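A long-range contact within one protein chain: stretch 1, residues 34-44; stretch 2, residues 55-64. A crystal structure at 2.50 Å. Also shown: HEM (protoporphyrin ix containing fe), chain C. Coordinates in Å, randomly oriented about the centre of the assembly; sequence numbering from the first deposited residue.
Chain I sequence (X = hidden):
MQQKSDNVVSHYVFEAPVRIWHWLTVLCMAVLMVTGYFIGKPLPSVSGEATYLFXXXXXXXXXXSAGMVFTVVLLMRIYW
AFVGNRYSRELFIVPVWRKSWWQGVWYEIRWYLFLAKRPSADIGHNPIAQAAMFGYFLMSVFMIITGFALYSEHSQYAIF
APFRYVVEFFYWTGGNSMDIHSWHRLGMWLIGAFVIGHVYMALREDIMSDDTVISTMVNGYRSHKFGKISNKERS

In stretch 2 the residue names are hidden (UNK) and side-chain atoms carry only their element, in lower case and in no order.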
# COMPACT_ATOMS: atom_id res chain seq x y z
N VAL I 34 -23.85 -2.60 29.62
CA VAL I 34 -23.21 -3.13 28.42
C VAL I 34 -22.78 -2.05 27.39
O VAL I 34 -21.69 -2.14 26.83
CB VAL I 34 -24.09 -4.19 27.74
CG1 VAL I 34 -23.41 -4.74 26.50
CG2 VAL I 34 -24.39 -5.31 28.69
N THR I 35 -23.62 -1.03 27.18
CA THR I 35 -23.28 0.03 26.20
C THR I 35 -22.28 1.01 26.78
O THR I 35 -21.27 1.31 26.14
CB THR I 35 -24.49 0.85 25.64
OG1 THR I 35 -25.20 1.50 26.70
CG2 THR I 35 -25.42 -0.03 24.86
N GLY I 36 -22.57 1.51 27.98
CA GLY I 36 -21.69 2.47 28.64
C GLY I 36 -20.28 1.94 28.86
O GLY I 36 -19.29 2.69 28.78
N TYR I 37 -20.18 0.63 29.13
CA TYR I 37 -18.90 -0.04 29.22
C TYR I 37 -18.07 0.19 27.95
O TYR I 37 -16.91 0.58 28.04
CB TYR I 37 -19.09 -1.55 29.46
CG TYR I 37 -17.77 -2.27 29.60
CD1 TYR I 37 -16.98 -2.08 30.74
CD2 TYR I 37 -17.30 -3.12 28.60
CE1 TYR I 37 -15.76 -2.71 30.88
CE2 TYR I 37 -16.07 -3.76 28.73
CZ TYR I 37 -15.31 -3.55 29.87
OH TYR I 37 -14.10 -4.17 30.03
N PHE I 38 -18.67 -0.04 26.79
CA PHE I 38 -18.00 0.07 25.50
C PHE I 38 -17.86 1.50 24.96
O PHE I 38 -17.16 1.71 23.97
CB PHE I 38 -18.69 -0.84 24.49
CG PHE I 38 -18.51 -2.28 24.77
CD1 PHE I 38 -17.24 -2.80 24.99
CD2 PHE I 38 -19.60 -3.14 24.83
CE1 PHE I 38 -17.07 -4.15 25.26
CE2 PHE I 38 -19.44 -4.49 25.10
CZ PHE I 38 -18.16 -5.00 25.33
N ILE I 39 -18.51 2.47 25.59
CA ILE I 39 -18.23 3.87 25.29
C ILE I 39 -16.86 4.24 25.85
O ILE I 39 -16.17 5.06 25.28
CB ILE I 39 -19.35 4.80 25.81
CG1 ILE I 39 -20.63 4.59 24.98
CG2 ILE I 39 -18.93 6.27 25.80
CD1 ILE I 39 -21.91 5.14 25.59
N GLY I 40 -16.46 3.60 26.93
CA GLY I 40 -15.20 3.91 27.60
C GLY I 40 -14.08 2.96 27.19
O GLY I 40 -12.95 3.39 26.97
N LYS I 41 -14.39 1.67 27.11
CA LYS I 41 -13.46 0.68 26.56
C LYS I 41 -14.07 0.10 25.29
O LYS I 41 -14.71 -0.97 25.33
CB LYS I 41 -13.15 -0.41 27.59
CG LYS I 41 -12.34 0.07 28.78
CD LYS I 41 -10.85 0.13 28.47
CE LYS I 41 -10.04 0.74 29.62
NZ LYS I 41 -8.62 1.03 29.25
N PRO I 42 -13.92 0.82 24.15
CA PRO I 42 -14.59 0.45 22.89
C PRO I 42 -14.17 -0.89 22.36
O PRO I 42 -13.07 -1.37 22.67
CB PRO I 42 -14.15 1.54 21.93
CG PRO I 42 -13.82 2.70 22.82
CD PRO I 42 -13.18 2.08 24.02
N LEU I 43 -15.03 -1.48 21.54
CA LEU I 43 -14.79 -2.79 20.96
C LEU I 43 -13.59 -2.70 20.05
O LEU I 43 -13.12 -1.59 19.80
CB LEU I 43 -16.03 -3.24 20.18
CG LEU I 43 -17.22 -3.65 21.05
CD1 LEU I 43 -18.56 -3.31 20.42
CD2 LEU I 43 -17.13 -5.12 21.41
N PRO I 44 -13.08 -3.84 19.54
CA PRO I 44 -12.01 -3.75 18.55
C PRO I 44 -12.38 -2.87 17.33
O PRO I 44 -13.57 -2.63 17.09
CB PRO I 44 -11.81 -5.20 18.13
CG PRO I 44 -12.15 -5.96 19.34
CD PRO I 44 -13.35 -5.25 19.89
N UNK I 55 -21.30 1.89 13.95
CA UNK I 55 -21.27 1.04 15.14
C UNK I 55 -21.15 1.78 16.46
O UNK I 55 -22.02 1.68 17.30
c UNK I 55 -19.40 -1.14 12.94
c UNK I 55 -20.15 0.03 15.03
c UNK I 55 -20.37 -0.96 13.93
c UNK I 55 -20.79 -2.81 11.87
c UNK I 55 -21.76 -2.65 12.85
c UNK I 55 -21.55 -1.74 13.87
o UNK I 55 -21.00 -3.72 10.86
c UNK I 55 -19.60 -2.06 11.90
N UNK I 56 -20.09 2.55 16.64
CA UNK I 56 -19.97 3.34 17.86
C UNK I 56 -21.14 4.31 18.02
O UNK I 56 -21.68 4.46 19.12
s UNK I 56 -18.35 4.55 20.71
c UNK I 56 -17.07 3.29 20.52
c UNK I 56 -18.65 4.11 17.91
c UNK I 56 -18.57 5.17 19.01
N UNK I 57 -21.55 4.93 16.93
CA UNK I 57 -22.65 5.87 16.96
C UNK I 57 -23.95 5.23 17.41
O UNK I 57 -24.73 5.88 18.11
N UNK I 58 -24.18 3.97 17.05
CA UNK I 58 -25.37 3.24 17.48
C UNK I 58 -25.31 2.85 18.97
O UNK I 58 -26.32 2.87 19.64
c UNK I 58 -25.58 1.67 14.20
c UNK I 58 -27.28 2.60 12.80
c UNK I 58 -25.59 1.98 16.66
c UNK I 58 -27.37 2.92 15.16
c UNK I 58 -27.92 3.13 13.90
c UNK I 58 -26.11 1.87 12.94
o UNK I 58 -27.78 2.78 11.56
c UNK I 58 -26.19 2.20 15.32
N UNK I 59 -24.15 2.48 19.46
CA UNK I 59 -23.96 2.18 20.87
C UNK I 59 -24.29 3.41 21.72
O UNK I 59 -24.91 3.31 22.75
c UNK I 59 -22.33 0.32 20.56
c UNK I 59 -22.09 1.80 22.57
c UNK I 59 -22.52 1.72 21.11
c UNK I 59 -20.87 -0.04 20.44
N UNK I 60 -23.85 4.57 21.26
CA UNK I 60 -24.06 5.81 21.99
C UNK I 60 -25.53 6.19 21.94
O UNK I 60 -26.06 6.76 22.87
c UNK I 60 -23.17 6.93 21.44
n UNK I 60 -22.08 11.14 21.15
c UNK I 60 -20.77 7.74 20.98
c UNK I 60 -21.66 9.99 20.66
n UNK I 60 -21.69 9.77 19.37
n UNK I 60 -21.21 9.04 21.46
c UNK I 60 -21.68 6.60 21.43
N UNK I 61 -26.17 5.84 20.84
CA UNK I 61 -27.56 6.23 20.61
C UNK I 61 -28.45 5.38 21.50
O UNK I 61 -29.33 5.92 22.18
c UNK I 61 -29.39 6.22 18.68
c UNK I 61 -27.93 6.02 19.14
c UNK I 61 -30.13 4.90 18.57
c UNK I 61 -29.41 6.93 17.33
N UNK I 62 -28.22 4.06 21.46
CA UNK I 62 -28.92 3.12 22.30
C UNK I 62 -28.72 3.50 23.76
O UNK I 62 -29.66 3.42 24.54
c UNK I 62 -28.43 1.69 22.02
c UNK I 62 -28.25 -0.05 20.16
c UNK I 62 -29.05 0.71 23.00
c UNK I 62 -28.81 1.28 20.60
N UNK I 63 -27.53 3.95 24.11
CA UNK I 63 -27.24 4.40 25.47
C UNK I 63 -28.07 5.61 25.87
O UNK I 63 -28.76 5.59 26.87
c UNK I 63 -25.75 4.68 25.63
n UNK I 63 -24.74 5.54 29.06
c UNK I 63 -25.32 4.85 27.06
n UNK I 63 -25.02 3.78 27.87
c UNK I 63 -25.13 5.96 27.82
c UNK I 63 -24.68 4.23 29.07
N UNK I 64 -28.03 6.67 25.08
CA UNK I 64 -28.69 7.93 25.47
C UNK I 64 -30.20 7.77 25.63
O UNK I 64 -30.82 8.41 26.48
c UNK I 64 -26.93 9.26 24.20
c UNK I 64 -25.97 8.94 25.16
c UNK I 64 -24.62 9.12 24.91
c UNK I 64 -28.39 9.05 24.48
c UNK I 64 -25.16 9.97 22.72
c UNK I 64 -26.51 9.78 22.98
c UNK I 64 -24.22 9.64 23.68
CHA HEM C . -21.36 7.17 29.14
CHB HEM C . -23.12 3.74 31.96
CHC HEM C . -27.02 6.42 32.79
CHD HEM C . -25.52 9.56 29.48
C1A HEM C . -21.49 6.08 29.94
C2A HEM C . -20.40 5.27 30.30
C3A HEM C . -20.88 4.31 31.10
C4A HEM C . -22.27 4.51 31.23
CMA HEM C . -20.06 3.20 31.72
CAA HEM C . -18.97 5.44 29.84
CBA HEM C . -18.20 6.46 30.66
CGA HEM C . -16.80 6.55 30.15
O1A HEM C . -15.97 5.64 30.25
O2A HEM C . -16.44 7.59 29.60
C1B HEM C . -24.34 4.20 32.46
C2B HEM C . -25.12 3.49 33.42
C3B HEM C . -26.21 4.26 33.66
C4B HEM C . -26.07 5.43 32.81
CMB HEM C . -24.78 2.15 34.04
CAB HEM C . -27.35 4.04 34.56
CBB HEM C . -27.55 2.89 35.15
C1C HEM C . -26.98 7.49 31.91
C2C HEM C . -28.02 8.41 31.72
C3C HEM C . -27.58 9.31 30.79
C4C HEM C . -26.28 8.91 30.41
CMC HEM C . -29.35 8.46 32.43
CAC HEM C . -28.35 10.46 30.29
CBC HEM C . -28.64 10.57 29.00
C1D HEM C . -24.24 9.15 29.18
C2D HEM C . -23.40 9.95 28.29
C3D HEM C . -22.23 9.28 28.18
C4D HEM C . -22.38 8.09 29.02
CMD HEM C . -23.84 11.24 27.64
CAD HEM C . -20.99 9.64 27.38
CBD HEM C . -21.28 9.88 25.90
CGD HEM C . -20.07 10.15 25.05
O1D HEM C . -19.47 11.23 25.09
O2D HEM C . -19.66 9.29 24.27
NA HEM C . -22.63 5.63 30.54
NB HEM C . -24.95 5.34 32.13
NC HEM C . -25.97 7.78 31.07
ND HEM C . -23.59 8.05 29.60
FE HEM C . -24.22 6.76 30.76

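Position 55 has one carbon leading to a six-carbon ring that bears an oxygen. Its CA-to-CB bond points toward stretch 1, but no atom comes into contact. This is Y55.

Position 56 has an unbranched chain of two carbons, a sulfur and a last carbon. That last carbon touches P42 and F38. A thioether in a straight chain is methionine, M56. M56 CE lies 3.7 Å from P42 CB and 3.8 Å from F38 O.

Position 57 has no side-chain atoms and touches nothing on stretch 1. It is G57.

Position 58 repeats the pattern of 55, a six-carbon ring with one oxygen. It is out of reach of stretch 1. It is Y58.

Position 59 has four carbons, forked at the first, with one arm two carbons long. Its CA-to-CB bond points toward stretch 1, and its carbons meet T35, I39 and L43. That branching makes it isoleucine, I59. I59 CG2 lies 3.7 Å from T35 O and 4.0 Å from I39 CG1. I59 CD1 lies 4.0 Å from L43 CD1.

Position 60 has three carbons, a nitrogen, then a carbon carrying two more nitrogens. It touches I39. This guanidinium identifies R60. R60 CG is 4.2 Å from I39 CG1. R60 NE donates a hydrogen bond to HEM O2D at 3.2 Å.

Position 61 has four carbons, forked at the second, and is out of reach of stretch 1. It is L61.

Position 62 again has four carbons forked at the first, one arm two carbons long. It touches T35. It is I62. I62 CG2 lies 4.1 Å from T35 CG2.

Position 63 has one carbon and a five-membered ring of three carbons and two nitrogens. One ring nitrogen approaches T35 and the other binds the heme iron. It is H63. H63 NE2 binds HEM FE at 2.2 Å. H63 ND1 donates a hydrogen bond to T35 OG1, 2.6 Å away and near the ring plane. I39 CD1 sits over one ring face, 4.0 Å from the centroid of the H63 ring, in a CH-pi contact.

Position 64 has one carbon and a plain six-carbon ring. It makes no contact with stretch 1. It is F64.

The contact joins two helices whose axes cross at -135° and approach to 9.0 Å. T35 CA and I59 CA are in register, 5.8 Å apart. I59 packs against T35 and I39 of the first helix and L43 beyond it, and M56 adds a contact with P42. T35 and I39 also contact the H63 ring, one by a hydrogen bond and the other over its face. The helix contact thus includes an iron ligand directly.

Stretch 2, residues 55-64: YMGYIRLIHF
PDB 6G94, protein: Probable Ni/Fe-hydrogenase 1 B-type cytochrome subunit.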